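Local coordinates for protein amine oxidase (Emericella nidulans, PDB 3PGB) that probably oxidises primary amines, using a bound copper ion and a topaquinone cofactor in each subunit of a two-chain assembly, at residues A[61-66]-A[344-349]; A[220-225]-A[399-404]; A[386-391]-A[633-638]. All coordinates share one frame; numbering follows the deposited sequence. Where two conformers were deposited one is given.

Contact 1: A[61-66]-A[344-349]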
ATOM      1  N   LYS A  61      -1.199  26.930 -23.028  1.00 21.36           N
ATOM      2  CA  LYS A  61      -2.305  26.555 -23.899  1.00 21.81           C
ATOM      3  C   LYS A  61      -2.094  25.147 -24.442  1.00 21.50           C
ATOM      4  O   LYS A  61      -1.072  24.858 -25.075  1.00 21.62           O
ATOM      5  CB  LYS A  61      -2.501  27.588 -25.013  1.00 22.09           C
ATOM      6  CG  LYS A  61      -3.291  28.812 -24.517  1.00 24.15           C
ATOM      7  CD  LYS A  61      -3.591  29.837 -25.609  1.00 26.58           C
ATOM      8  CE  LYS A  61      -4.329  31.050 -25.024  1.00 27.39           C
ATOM      9  NZ  LYS A  61      -4.775  32.028 -26.068  1.00 27.90           N
ATOM     10  N   ALA A  62      -3.061  24.270 -24.173  1.00 21.20           N
ATOM     11  CA  ALA A  62      -3.001  22.880 -24.629  1.00 20.97           C
ATOM     12  C   ALA A  62      -2.832  22.843 -26.142  1.00 20.78           C
ATOM     13  O   ALA A  62      -3.379  23.700 -26.838  1.00 20.85           O
ATOM     14  CB  ALA A  62      -4.261  22.131 -24.221  1.00 20.91           C
ATOM     15  N   PRO A  63      -2.067  21.862 -26.659  1.00 20.47           N
ATOM     16  CA  PRO A  63      -1.838  21.774 -28.111  1.00 20.25           C
ATOM     17  C   PRO A  63      -3.102  21.500 -28.931  1.00 19.90           C
ATOM     18  O   PRO A  63      -3.153  21.846 -30.111  1.00 20.20           O
ATOM     19  CB  PRO A  63      -0.843  20.610 -28.247  1.00 20.07           C
ATOM     20  CG  PRO A  63      -0.976  19.841 -27.003  1.00 20.28           C
ATOM     21  CD  PRO A  63      -1.335  20.814 -25.927  1.00 20.31           C
ATOM     22  N   LYS A  64      -4.103  20.886 -28.311  1.00 19.59           N
ATOM     23  CA  LYS A  64      -5.362  20.571 -28.978  1.00 19.37           C
ATOM     24  C   LYS A  64      -6.541  20.980 -28.104  1.00 18.94           C
ATOM     25  O   LYS A  64      -6.375  21.192 -26.903  1.00 18.90           O
ATOM     26  CB  LYS A  64      -5.427  19.069 -29.243  1.00 19.39           C
ATOM     27  CG  LYS A  64      -4.304  18.541 -30.110  1.00 20.14           C
ATOM     28  CD  LYS A  64      -4.457  18.990 -31.567  1.00 21.05           C
ATOM     29  CE  LYS A  64      -3.288  18.505 -32.419  1.00 21.02           C
ATOM     30  NZ  LYS A  64      -3.385  18.965 -33.830  1.00 21.73           N
ATOM     31  N   GLU A  65      -7.723  21.108 -28.706  1.00 18.60           N
ATOM     32  CA  GLU A  65      -8.924  21.344 -27.912  0.50 18.53           C
ATOM     33  C   GLU A  65      -9.207  20.113 -27.055  1.00 18.33           C
ATOM     34  O   GLU A  65      -8.775  19.003 -27.373  1.00 18.44           O
ATOM     35  CB  GLU A  65     -10.124  21.689 -28.799  0.50 18.62           C
ATOM     36  CG  GLU A  65     -10.096  23.120 -29.338  0.50 18.89           C
ATOM     37  CD  GLU A  65     -10.285  24.172 -28.251  0.50 19.13           C
ATOM     38  OE1 GLU A  65     -10.725  23.813 -27.133  0.50 19.47           O
ATOM     39  OE2 GLU A  65      -9.999  25.360 -28.520  0.50 18.57           O
ATOM     40  N   ASN A  66      -9.904  20.322 -25.943  1.00 17.92           N
ATOM     41  CA  ASN A  66     -10.281  19.215 -25.069  1.00 17.42           C
ATOM     42  C   ASN A  66     -11.622  18.675 -25.560  1.00 17.16           C
ATOM     43  O   ASN A  66     -12.685  19.203 -25.235  1.00 16.98           O
ATOM     44  CB  ASN A  66     -10.343  19.669 -23.607  1.00 17.45           C
ATOM     45  CG  ASN A  66     -10.638  18.528 -22.639  1.00 16.80           C
ATOM     46  OD1 ASN A  66     -11.282  17.542 -22.988  1.00 15.95           O
ATOM     47  ND2 ASN A  66     -10.181  18.677 -21.407  1.00 15.73           N
ATOM     48  N   ARG A 344      -9.013  24.753 -21.284  1.00 18.47           N
ATOM     49  CA  ARG A 344      -8.995  23.405 -21.865  1.00 18.55           C
ATOM     50  C   ARG A 344      -8.780  22.288 -20.839  1.00 18.11           C
ATOM     51  O   ARG A 344      -8.648  21.127 -21.222  1.00 18.06           O
ATOM     52  CB  ARG A 344      -7.946  23.314 -22.979  1.00 18.82           C
ATOM     53  CG  ARG A 344      -8.204  24.296 -24.109  1.00 20.43           C
ATOM     54  CD  ARG A 344      -7.335  24.039 -25.320  1.00 22.57           C
ATOM     55  NE  ARG A 344      -7.654  24.953 -26.418  1.00 24.97           N
ATOM     56  CZ  ARG A 344      -6.996  25.011 -27.578  1.00 27.42           C
ATOM     57  NH1 ARG A 344      -5.960  24.206 -27.817  1.00 28.53           N
ATOM     58  NH2 ARG A 344      -7.373  25.880 -28.510  1.00 27.69           N
ATOM     59  N   LYS A 345      -8.760  22.631 -19.548  1.00 17.76           N
ATOM     60  CA  LYS A 345      -8.667  21.640 -18.471  1.00 17.53           C
ATOM     61  C   LYS A 345      -7.521  20.656 -18.736  1.00 16.60           C
ATOM     62  O   LYS A 345      -7.705  19.438 -18.749  1.00 16.44           O
ATOM     63  CB  LYS A 345     -10.007  20.904 -18.322  1.00 18.06           C
ATOM     64  CG  LYS A 345     -11.217  21.835 -18.067  1.00 19.56           C
ATOM     65  CD  LYS A 345     -11.332  22.186 -16.587  1.00 21.96           C
ATOM     66  CE  LYS A 345     -12.341  23.319 -16.324  1.00 23.24           C
ATOM     67  NZ  LYS A 345     -12.538  23.561 -14.846  1.00 23.53           N
ATOM     68  N   TYR A 346      -6.340  21.211 -18.961  1.00 15.47           N
ATOM     69  CA  TYR A 346      -5.181  20.452 -19.397  1.00 14.72           C
ATOM     70  C   TYR A 346      -4.055  20.725 -18.414  1.00 14.31           C
ATOM     71  O   TYR A 346      -3.901  21.851 -17.958  1.00 14.17           O
ATOM     72  CB  TYR A 346      -4.805  20.898 -20.815  1.00 14.60           C
ATOM     73  CG  TYR A 346      -3.521  20.338 -21.367  1.00 13.77           C
ATOM     74  CD1 TYR A 346      -3.436  19.013 -21.763  1.00 13.69           C
ATOM     75  CD2 TYR A 346      -2.393  21.147 -21.521  1.00 14.02           C
ATOM     76  CE1 TYR A 346      -2.255  18.492 -22.287  1.00 14.20           C
ATOM     77  CE2 TYR A 346      -1.208  20.639 -22.048  1.00 13.67           C
ATOM     78  CZ  TYR A 346      -1.149  19.309 -22.426  1.00 13.95           C
ATOM     79  OH  TYR A 346       0.010  18.789 -22.949  1.00 15.13           O
ATOM     80  N   VAL A 347      -3.278  19.694 -18.095  1.00 13.84           N
ATOM     81  CA  VAL A 347      -2.258  19.776 -17.060  1.00 13.43           C
ATOM     82  C   VAL A 347      -0.947  19.208 -17.578  1.00 13.36           C
ATOM     83  O   VAL A 347      -0.948  18.183 -18.258  1.00 13.25           O
ATOM     84  CB  VAL A 347      -2.683  18.958 -15.825  1.00 13.41           C
ATOM     85  CG1 VAL A 347      -1.589  18.963 -14.751  1.00 13.27           C
ATOM     86  CG2 VAL A 347      -4.003  19.484 -15.271  1.00 13.39           C
ATOM     87  N   THR A 348       0.165  19.870 -17.261  1.00 13.15           N
ATOM     88  CA  THR A 348       1.485  19.260 -17.436  1.00 13.09           C
ATOM     89  C   THR A 348       2.282  19.358 -16.141  1.00 13.07           C
ATOM     90  O   THR A 348       2.275  20.391 -15.476  1.00 12.88           O
ATOM     91  CB  THR A 348       2.309  19.872 -18.611  1.00 13.06           C
ATOM     92  OG1 THR A 348       2.960  21.078 -18.194  1.00 13.03           O
ATOM     93  CG2 THR A 348       1.425  20.151 -19.827  1.00 12.65           C
ATOM     94  N   TRP A 349       2.951  18.264 -15.787  1.00 13.04           N
ATOM     95  CA  TRP A 349       3.832  18.214 -14.628  1.00 12.87           C
ATOM     96  C   TRP A 349       5.093  17.443 -15.015  1.00 12.84           C
ATOM     97  O   TRP A 349       5.033  16.255 -15.320  1.00 12.26           O
ATOM     98  CB  TRP A 349       3.125  17.554 -13.435  1.00 12.88           C
ATOM     99  CG  TRP A 349       4.033  17.258 -12.255  1.00 12.60           C
ATOM    100  CD1 TRP A 349       4.458  18.138 -11.310  1.00 12.66           C
ATOM    101  CD2 TRP A 349       4.615  15.993 -11.914  1.00 12.45           C
ATOM    102  NE1 TRP A 349       5.271  17.503 -10.398  1.00 12.76           N
ATOM    103  CE2 TRP A 349       5.381  16.185 -10.748  1.00 12.24           C
ATOM    104  CE3 TRP A 349       4.561  14.714 -12.481  1.00 12.52           C
ATOM    105  CZ2 TRP A 349       6.091  15.151 -10.142  1.00 12.91           C
ATOM    106  CZ3 TRP A 349       5.268  13.687 -11.877  1.00 12.77           C
ATOM    107  CH2 TRP A 349       6.020  13.911 -10.716  1.00 12.79           C
TER
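Ala62 CB lies over one face of the Tyr346 ring, 3.8 Å from the ring centroid and nearer the CD2 side, a CH-pi contact. Pro63 CD meets the outer part of the same ring, 3.8 Å from Tyr346 CZ. The Arg344 guanidinium carries the Glu65 carboxylate carbon over one face, while the carbonyl carbon of Pro63 sits at its edge. Glu65 was modelled in two conformers; in the one described, its OE2 forms a salt bridge of 2.7 Å to Arg344 NH2, with the carboxylate and guanidinium planes 53° apart, so the bridge is less certain than a single conformer would make it. The extended Arg344 chain also brings NH1 to 2.8 Å from Ala62 O. Next along the chain, Lys345 and Tyr346 both face Asp341 in a G1 beta bulge where strand 346-349 begins, antiparallel to strand 339-341. Asn66 joins the loop to the residue just before the bulge: its CG, anti to the backbone N (chi1 -176°), carries the amide whose ND2 donates to Arg344 O at 2.9 Å and 164°, the acceptor lying in the amide plane and the donor above the carbonyl plane. Asn66 ND2 also bonds Ile356 O, and OD1 takes the backbone N-H groups of Trp68 and Tyr69.

Contact 2: A[220-225]-A[399-404]; sequences DIWGID and VAYLDS
Tyr401 meets Asp225 at the rim of its ring and Trp222 with its hydroxyl oxygen. The Asp225 carboxylate comes to that rim with OD2 in the ring plane, 3.5 Å from Tyr401 CD1, and the two flat groups stand almost perpendicular, 86° apart. Asp225 CB lies off that plane, on the side of Val399 CG1, 3.6 Å from Tyr401 CE1. With Asp225 CG anti to the backbone N (chi1 -176°), the carboxylate carbon lies 3.9 Å from Tyr401 CD1. The Tyr401 hydroxyl touches the edge of the Trp222 ring, OH to CZ3 3.6 Å, in the indole plane, and the two side chains cross at about a right angle. Val399 CG1, from Tyr401's own segment, lies over one face of the tyrosine, displaced toward the rim.

The backbones meet where Asp225, just beyond strand 219-223, comes up to the start of strand 400-402 in the enzyme domain. Strand 219-223 is an edge strand, within this chain, of a five-stranded antiparallel sheet. Ala400 N donates to Asp225 O, 2.7 Å long and nearly straight at 171°, and Val399 CA adds a C-H...O contact to the same oxygen. A water donates to both Asp225 OD1 and Ala400 O, each at 2.8 Å, a second tie between these residues.

Tyr401 OH bonds Gln509 NE2 and Trp222 NE1 bonds Glu251. The buried Asp225 carboxylate has the water on OD1, the Tyr406 hydroxyl on OD2 and the weakly positive C-H rim of Tyr401 beside it, which would probably stabilise a negative charge; the carboxylate of Asp403, the predicted proton acceptor, not in contact at 6.9 Å (OD1 to Asp225 OD2), would partly oppose this.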
ATOM      1  N   ASP A 220     -38.387   6.410   9.518  1.00 26.65           N
ATOM      2  CA  ASP A 220     -38.254   6.465   8.068  1.00 26.36           C
ATOM      3  C   ASP A 220     -38.364   5.057   7.489  1.00 25.87           C
ATOM      4  O   ASP A 220     -38.019   4.091   8.159  1.00 26.05           O
ATOM      5  CB  ASP A 220     -36.901   7.078   7.706  1.00 26.41           C
ATOM      6  CG  ASP A 220     -36.865   7.627   6.298  1.00 27.08           C
ATOM      7  OD1 ASP A 220     -35.801   7.505   5.649  1.00 27.84           O
ATOM      8  OD2 ASP A 220     -37.889   8.188   5.842  1.00 27.25           O
ATOM      9  N   ILE A 221     -38.842   4.951   6.251  1.00 25.33           N
ATOM     10  CA  ILE A 221     -38.985   3.663   5.567  1.00 24.78           C
ATOM     11  C   ILE A 221     -38.274   3.668   4.212  1.00 24.41           C
ATOM     12  O   ILE A 221     -38.554   4.512   3.352  1.00 24.34           O
ATOM     13  CB  ILE A 221     -40.464   3.323   5.307  1.00 24.83           C
ATOM     14  CG1 ILE A 221     -41.257   3.293   6.617  1.00 24.78           C
ATOM     15  CG2 ILE A 221     -40.581   1.980   4.584  1.00 24.74           C
ATOM     16  CD1 ILE A 221     -42.747   3.137   6.413  1.00 24.57           C
ATOM     17  N   TRP A 222     -37.359   2.721   4.028  1.00 23.84           N
ATOM     18  CA  TRP A 222     -36.720   2.491   2.735  1.00 23.43           C
ATOM     19  C   TRP A 222     -36.014   1.143   2.736  1.00 23.18           C
ATOM     20  O   TRP A 222     -35.876   0.516   3.790  1.00 23.12           O
ATOM     21  CB  TRP A 222     -35.749   3.618   2.369  1.00 23.43           C
ATOM     22  CG  TRP A 222     -34.668   3.892   3.368  1.00 23.35           C
ATOM     23  CD1 TRP A 222     -34.794   4.569   4.539  1.00 22.94           C
ATOM     24  CD2 TRP A 222     -33.282   3.546   3.251  1.00 23.39           C
ATOM     25  NE1 TRP A 222     -33.580   4.652   5.171  1.00 23.12           N
ATOM     26  CE2 TRP A 222     -32.634   4.030   4.404  1.00 23.24           C
ATOM     27  CE3 TRP A 222     -32.529   2.869   2.287  1.00 23.65           C
ATOM     28  CZ2 TRP A 222     -31.270   3.852   4.627  1.00 23.58           C
ATOM     29  CZ3 TRP A 222     -31.167   2.690   2.508  1.00 24.29           C
ATOM     30  CH2 TRP A 222     -30.553   3.180   3.671  1.00 24.02           C
ATOM     31  N   GLY A 223     -35.572   0.698   1.562  1.00 22.71           N
ATOM     32  CA  GLY A 223     -35.065  -0.660   1.416  1.00 22.52           C
ATOM     33  C   GLY A 223     -33.995  -0.892   0.366  1.00 22.27           C
ATOM     34  O   GLY A 223     -32.874  -0.399   0.485  1.00 22.36           O
ATOM     35  N   ILE A 224     -34.355  -1.642  -0.672  1.00 21.94           N
ATOM     36  CA  ILE A 224     -33.366  -2.306  -1.515  1.00 21.75           C
ATOM     37  C   ILE A 224     -33.049  -1.591  -2.824  1.00 21.76           C
ATOM     38  O   ILE A 224     -33.877  -0.861  -3.371  1.00 21.85           O
ATOM     39  CB  ILE A 224     -33.777  -3.773  -1.816  1.00 21.50           C
ATOM     40  CG1 ILE A 224     -35.026  -3.837  -2.706  1.00 21.52           C
ATOM     41  CG2 ILE A 224     -34.003  -4.511  -0.519  1.00 21.30           C
ATOM     42  CD1 ILE A 224     -35.454  -5.243  -3.084  1.00 21.42           C
ATOM     43  N   ASP A 225     -31.828  -1.830  -3.299  1.00 21.61           N
ATOM     44  CA  ASP A 225     -31.358  -1.389  -4.600  1.00 21.57           C
ATOM     45  C   ASP A 225     -30.384  -2.469  -5.082  1.00 21.47           C
ATOM     46  O   ASP A 225     -29.390  -2.747  -4.412  1.00 21.31           O
ATOM     47  CB  ASP A 225     -30.649  -0.034  -4.475  1.00 21.74           C
ATOM     48  CG  ASP A 225     -30.215   0.554  -5.828  1.00 22.01           C
ATOM     49  OD1 ASP A 225     -30.355  -0.117  -6.872  1.00 21.74           O
ATOM     50  OD2 ASP A 225     -29.722   1.704  -5.836  1.00 22.08           O
ATOM     51  N   VAL A 399     -29.177  -5.642  -1.022  1.00 16.76           N
ATOM     52  CA  VAL A 399     -28.510  -4.425  -1.495  1.00 16.43           C
ATOM     53  C   VAL A 399     -27.278  -4.752  -2.341  1.00 16.19           C
ATOM     54  O   VAL A 399     -26.383  -5.483  -1.914  1.00 16.22           O
ATOM     55  CB  VAL A 399     -28.107  -3.468  -0.348  1.00 16.42           C
ATOM     56  CG1 VAL A 399     -27.234  -2.347  -0.883  1.00 16.35           C
ATOM     57  CG2 VAL A 399     -29.333  -2.878   0.314  1.00 16.49           C
ATOM     58  N   ALA A 400     -27.268  -4.223  -3.558  1.00 15.96           N
ATOM     59  CA  ALA A 400     -26.107  -4.277  -4.434  1.00 15.69           C
ATOM     60  C   ALA A 400     -26.054  -2.963  -5.211  1.00 15.49           C
ATOM     61  O   ALA A 400     -26.449  -2.899  -6.370  1.00 15.12           O
ATOM     62  CB  ALA A 400     -26.192  -5.470  -5.367  1.00 15.55           C
ATOM     63  N   TYR A 401     -25.581  -1.913  -4.539  1.00 15.53           N
ATOM     64  CA  TYR A 401     -25.526  -0.577  -5.127  1.00 15.57           C
ATOM     65  C   TYR A 401     -24.593  -0.532  -6.331  1.00 15.66           C
ATOM     66  O   TYR A 401     -23.491  -1.074  -6.301  1.00 15.67           O
ATOM     67  CB  TYR A 401     -25.056   0.472  -4.105  1.00 15.47           C
ATOM     68  CG  TYR A 401     -26.043   0.768  -2.997  1.00 15.20           C
ATOM     69  CD1 TYR A 401     -27.323   1.212  -3.285  1.00 15.53           C
ATOM     70  CD2 TYR A 401     -25.687   0.625  -1.666  1.00 14.96           C
ATOM     71  CE1 TYR A 401     -28.224   1.483  -2.286  1.00 15.35           C
ATOM     72  CE2 TYR A 401     -26.584   0.895  -0.656  1.00 15.21           C
ATOM     73  CZ  TYR A 401     -27.856   1.326  -0.976  1.00 15.58           C
ATOM     74  OH  TYR A 401     -28.775   1.606   0.011  1.00 16.78           O
ATOM     75  N   LEU A 402     -25.070   0.110  -7.389  1.00 15.94           N
ATOM     76  CA  LEU A 402     -24.264   0.462  -8.537  1.00 16.27           C
ATOM     77  C   LEU A 402     -24.344   1.980  -8.619  1.00 16.64           C
ATOM     78  O   LEU A 402     -25.351   2.533  -9.061  1.00 16.95           O
ATOM     79  CB  LEU A 402     -24.803  -0.217  -9.795  1.00 16.16           C
ATOM     80  CG  LEU A 402     -24.659  -1.750  -9.800  1.00 16.10           C
ATOM     81  CD1 LEU A 402     -25.554  -2.393 -10.848  1.00 15.15           C
ATOM     82  CD2 LEU A 402     -23.197  -2.169 -10.002  1.00 14.85           C
ATOM     83  N   ASP A 403     -23.280   2.644  -8.171  1.00 16.94           N
ATOM     84  CA  ASP A 403     -23.338   4.068  -7.819  1.00 17.10           C
ATOM     85  C   ASP A 403     -23.527   5.059  -8.969  1.00 17.08           C
ATOM     86  O   ASP A 403     -23.955   6.186  -8.733  1.00 16.76           O
ATOM     87  CB  ASP A 403     -22.095   4.464  -7.010  1.00 17.27           C
ATOM     88  CG  ASP A 403     -22.202   4.078  -5.548  1.00 17.62           C
ATOM     89  OD1 ASP A 403     -23.324   4.121  -4.991  1.00 18.13           O
ATOM     90  OD2 ASP A 403     -21.155   3.745  -4.952  1.00 18.58           O
ATOM     91  N   SER A 404     -23.220   4.664 -10.201  1.00 17.22           N
ATOM     92  CA  SER A 404     -23.380   5.586 -11.324  1.00 17.36           C
ATOM     93  C   SER A 404     -24.857   5.876 -11.609  1.00 17.35           C
ATOM     94  O   SER A 404     -25.172   6.836 -12.304  1.00 17.63           O
ATOM     95  CB  SER A 404     -22.669   5.077 -12.575  1.00 17.35           C
ATOM     96  OG  SER A 404     -23.356   3.996 -13.151  1.00 17.51           O
TER
HETATM   97  O   HOH W   1     -28.090  -1.386  -8.008  1.00 17.44           O

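Contact 3: A[386-391]-A[633-638]; sequences LAHYAA and SNLVHA
Leu386 and Leu635 make the apolar part of the contact, reaching toward each other tip to tip with Leu386 CD2 3.7 Å from Leu635 CD1. Leu635 CD1 also lies 3.9 Å from His388 CD2, in the plane of the imidazole. His388 CG is anti to the backbone N (chi1 -160°), which starts the ring toward Asn634 and Leu635. The Asn634 amide and the imidazole are turned 17° apart, ND2 approaching obliquely to 3.6 Å from His388 CE1.

Hydrogen bonds orient these groups from outside or from within one segment. His388 ND1 donates to Tyr389 O at 3.1 Å, a bent bond of 135°, while its NE2 bonds Ser632 OG; both ring nitrogens are therefore engaged. Asn634 ND2 gives its bond to Ser397 O. Beyond Asn634 the loop closes in a type II' turn from Leu635 to Ala638, and Ser633 OG bonds Asn572 N of the second subunit.

The residue after His388 on strand 374-389 is Tyr389, whose ring meets the copper ligand His532 and whose hydroxyl bonds O4 of the topaquinone at position 484, a tyrosine-quinone pairing characteristic of the copper amine oxidase active site.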
ATOM      1  N   LEU A 386     -19.374  -0.793  -7.099  1.00 13.44           N
ATOM      2  CA  LEU A 386     -20.318  -1.750  -6.545  1.00 13.34           C
ATOM      3  C   LEU A 386     -20.215  -1.758  -5.025  1.00 13.64           C
ATOM      4  O   LEU A 386     -19.113  -1.724  -4.476  1.00 13.54           O
ATOM      5  CB  LEU A 386     -20.056  -3.150  -7.114  1.00 13.19           C
ATOM      6  CG  LEU A 386     -20.815  -4.337  -6.515  1.00 12.26           C
ATOM      7  CD1 LEU A 386     -22.300  -4.060  -6.449  1.00 12.64           C
ATOM      8  CD2 LEU A 386     -20.542  -5.589  -7.313  1.00 11.35           C
ATOM      9  N   ALA A 387     -21.371  -1.776  -4.360  1.00 13.83           N
ATOM     10  CA  ALA A 387     -21.455  -2.015  -2.924  1.00 13.99           C
ATOM     11  C   ALA A 387     -22.413  -3.180  -2.699  1.00 14.20           C
ATOM     12  O   ALA A 387     -23.629  -2.988  -2.561  1.00 14.12           O
ATOM     13  CB  ALA A 387     -21.944  -0.777  -2.202  1.00 14.10           C
ATOM     14  N   HIS A 388     -21.852  -4.388  -2.678  1.00 14.32           N
ATOM     15  CA  HIS A 388     -22.633  -5.619  -2.585  1.00 14.28           C
ATOM     16  C   HIS A 388     -22.675  -6.094  -1.140  1.00 14.18           C
ATOM     17  O   HIS A 388     -21.647  -6.428  -0.570  1.00 14.31           O
ATOM     18  CB  HIS A 388     -22.004  -6.695  -3.466  1.00 14.22           C
ATOM     19  CG  HIS A 388     -22.935  -7.811  -3.818  1.00 14.69           C
ATOM     20  ND1 HIS A 388     -23.539  -8.606  -2.867  1.00 14.29           N
ATOM     21  CD2 HIS A 388     -23.354  -8.273  -5.018  1.00 15.11           C
ATOM     22  CE1 HIS A 388     -24.297  -9.504  -3.468  1.00 15.11           C
ATOM     23  NE2 HIS A 388     -24.202  -9.325  -4.774  1.00 16.01           N
ATOM     24  N   TYR A 389     -23.870  -6.123  -0.559  1.00 14.14           N
ATOM     25  CA  TYR A 389     -24.055  -6.525   0.837  1.00 14.01           C
ATOM     26  C   TYR A 389     -24.537  -7.976   0.978  1.00 14.30           C
ATOM     27  O   TYR A 389     -24.837  -8.652  -0.006  1.00 13.89           O
ATOM     28  CB  TYR A 389     -25.050  -5.587   1.520  1.00 13.77           C
ATOM     29  CG  TYR A 389     -24.513  -4.199   1.714  1.00 13.02           C
ATOM     30  CD1 TYR A 389     -24.425  -3.308   0.646  1.00 11.73           C
ATOM     31  CD2 TYR A 389     -24.090  -3.771   2.963  1.00 10.98           C
ATOM     32  CE1 TYR A 389     -23.923  -2.036   0.826  1.00 10.87           C
ATOM     33  CE2 TYR A 389     -23.591  -2.507   3.148  1.00 10.65           C
ATOM     34  CZ  TYR A 389     -23.505  -1.644   2.080  1.00 10.52           C
ATOM     35  OH  TYR A 389     -23.007  -0.379   2.284  1.00 11.22           O
ATOM     36  N   ALA A 390     -24.586  -8.435   2.226  1.00 14.86           N
ATOM     37  CA  ALA A 390     -25.126  -9.745   2.576  1.00 15.21           C
ATOM     38  C   ALA A 390     -25.583  -9.676   4.018  1.00 15.67           C
ATOM     39  O   ALA A 390     -25.014  -8.919   4.811  1.00 16.13           O
ATOM     40  CB  ALA A 390     -24.075 -10.828   2.406  1.00 15.24           C
ATOM     41  N   ALA A 391     -26.607 -10.455   4.359  1.00 15.90           N
ATOM     42  CA  ALA A 391     -27.151 -10.456   5.713  1.00 15.99           C
ATOM     43  C   ALA A 391     -28.188 -11.554   5.886  1.00 16.31           C
ATOM     44  O   ALA A 391     -28.610 -12.176   4.916  1.00 16.14           O
ATOM     45  CB  ALA A 391     -27.761  -9.104   6.038  1.00 15.95           C
ATOM     46  N   SER A 633     -27.468 -13.266  -6.892  1.00 18.46           N
ATOM     47  CA  SER A 633     -28.904 -13.154  -7.121  1.00 18.24           C
ATOM     48  C   SER A 633     -29.340 -11.688  -7.190  1.00 18.20           C
ATOM     49  O   SER A 633     -30.315 -11.362  -7.864  1.00 18.72           O
ATOM     50  CB  SER A 633     -29.687 -13.879  -6.016  1.00 18.23           C
ATOM     51  OG  SER A 633     -29.434 -15.278  -6.026  1.00 17.58           O
ATOM     52  N   ASN A 634     -28.624 -10.806  -6.495  1.00 17.80           N
ATOM     53  CA  ASN A 634     -28.922  -9.375  -6.541  1.00 17.61           C
ATOM     54  C   ASN A 634     -28.623  -8.752  -7.902  1.00 17.40           C
ATOM     55  O   ASN A 634     -29.390  -7.921  -8.407  1.00 17.20           O
ATOM     56  CB  ASN A 634     -28.100  -8.614  -5.501  1.00 17.66           C
ATOM     57  CG  ASN A 634     -28.507  -8.918  -4.085  1.00 17.48           C
ATOM     58  OD1 ASN A 634     -29.505  -9.594  -3.835  1.00 17.72           O
ATOM     59  ND2 ASN A 634     -27.726  -8.412  -3.139  1.00 16.57           N
ATOM     60  N   LEU A 635     -27.489  -9.144  -8.475  1.00 17.00           N
ATOM     61  CA  LEU A 635     -26.955  -8.482  -9.655  1.00 16.84           C
ATOM     62  C   LEU A 635     -27.455  -9.090 -10.946  1.00 16.81           C
ATOM     63  O   LEU A 635     -27.748  -8.373 -11.897  1.00 16.82           O
ATOM     64  CB  LEU A 635     -25.424  -8.530  -9.641  1.00 16.77           C
ATOM     65  CG  LEU A 635     -24.721  -7.591  -8.667  1.00 16.36           C
ATOM     66  CD1 LEU A 635     -23.220  -7.718  -8.834  1.00 16.05           C
ATOM     67  CD2 LEU A 635     -25.170  -6.160  -8.894  1.00 15.07           C
ATOM     68  N   VAL A 636     -27.533 -10.417 -10.980  1.00 16.92           N
ATOM     69  CA  VAL A 636     -27.825 -11.145 -12.207  1.00 16.87           C
ATOM     70  C   VAL A 636     -26.782 -10.740 -13.265  1.00 16.84           C
ATOM     71  O   VAL A 636     -25.606 -11.043 -13.088  1.00 16.98           O
ATOM     72  CB  VAL A 636     -29.298 -10.955 -12.641  1.00 16.79           C
ATOM     73  CG1 VAL A 636     -29.643 -11.853 -13.822  1.00 16.67           C
ATOM     74  CG2 VAL A 636     -30.219 -11.263 -11.473  1.00 16.52           C
ATOM     75  N   HIS A 637     -27.173 -10.039 -14.326  1.00 16.83           N
ATOM     76  CA  HIS A 637     -26.215  -9.671 -15.380  1.00 17.04           C
ATOM     77  C   HIS A 637     -25.687  -8.226 -15.260  1.00 16.57           C
ATOM     78  O   HIS A 637     -24.958  -7.766 -16.142  1.00 16.72           O
ATOM     79  CB  HIS A 637     -26.840  -9.879 -16.768  1.00 17.17           C
ATOM     80  CG  HIS A 637     -27.242 -11.294 -17.049  1.00 18.40           C
ATOM     81  ND1 HIS A 637     -26.343 -12.341 -17.035  1.00 19.33           N
ATOM     82  CD2 HIS A 637     -28.439 -11.834 -17.383  1.00 19.24           C
ATOM     83  CE1 HIS A 637     -26.972 -13.465 -17.330  1.00 19.55           C
ATOM     84  NE2 HIS A 637     -28.245 -13.185 -17.548  1.00 20.10           N
ATOM     85  N   ALA A 638     -26.018  -7.540 -14.163  1.00 15.85           N
ATOM     86  CA  ALA A 638     -25.829  -6.085 -14.056  1.00 15.60           C
ATOM     87  C   ALA A 638     -24.397  -5.592 -13.785  1.00 15.36           C
ATOM     88  O   ALA A 638     -24.102  -4.416 -13.999  1.00 15.15           O
ATOM     89  CB  ALA A 638     -26.778  -5.515 -13.000  1.00 15.33           C
TER

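In the fold
Contacts 2 and 3 are neighbours, their centres 10 Å apart, joined where strands 400-402 and 374-389 pair antiparallel: Val399 O lies 2.9 Å from Tyr389 N, a probable hydrogen bond. Contact 1 lies on the opposite side of the chain's centre, about 39 Å from contact 2 and 40 Å from contact 3, centre to centre. Along the chain, contact 1 alternates with contact 2 and closes before contact 3 opens, while contacts 2 and 3 also alternate. Contact 1 ties an early loop to strand 346-349, within the enzyme-domain region, away from the annotated sites. The other two bring strand 219-223 and the loop before strand 646-650 up to paired strands bordering the copper and topaquinone site.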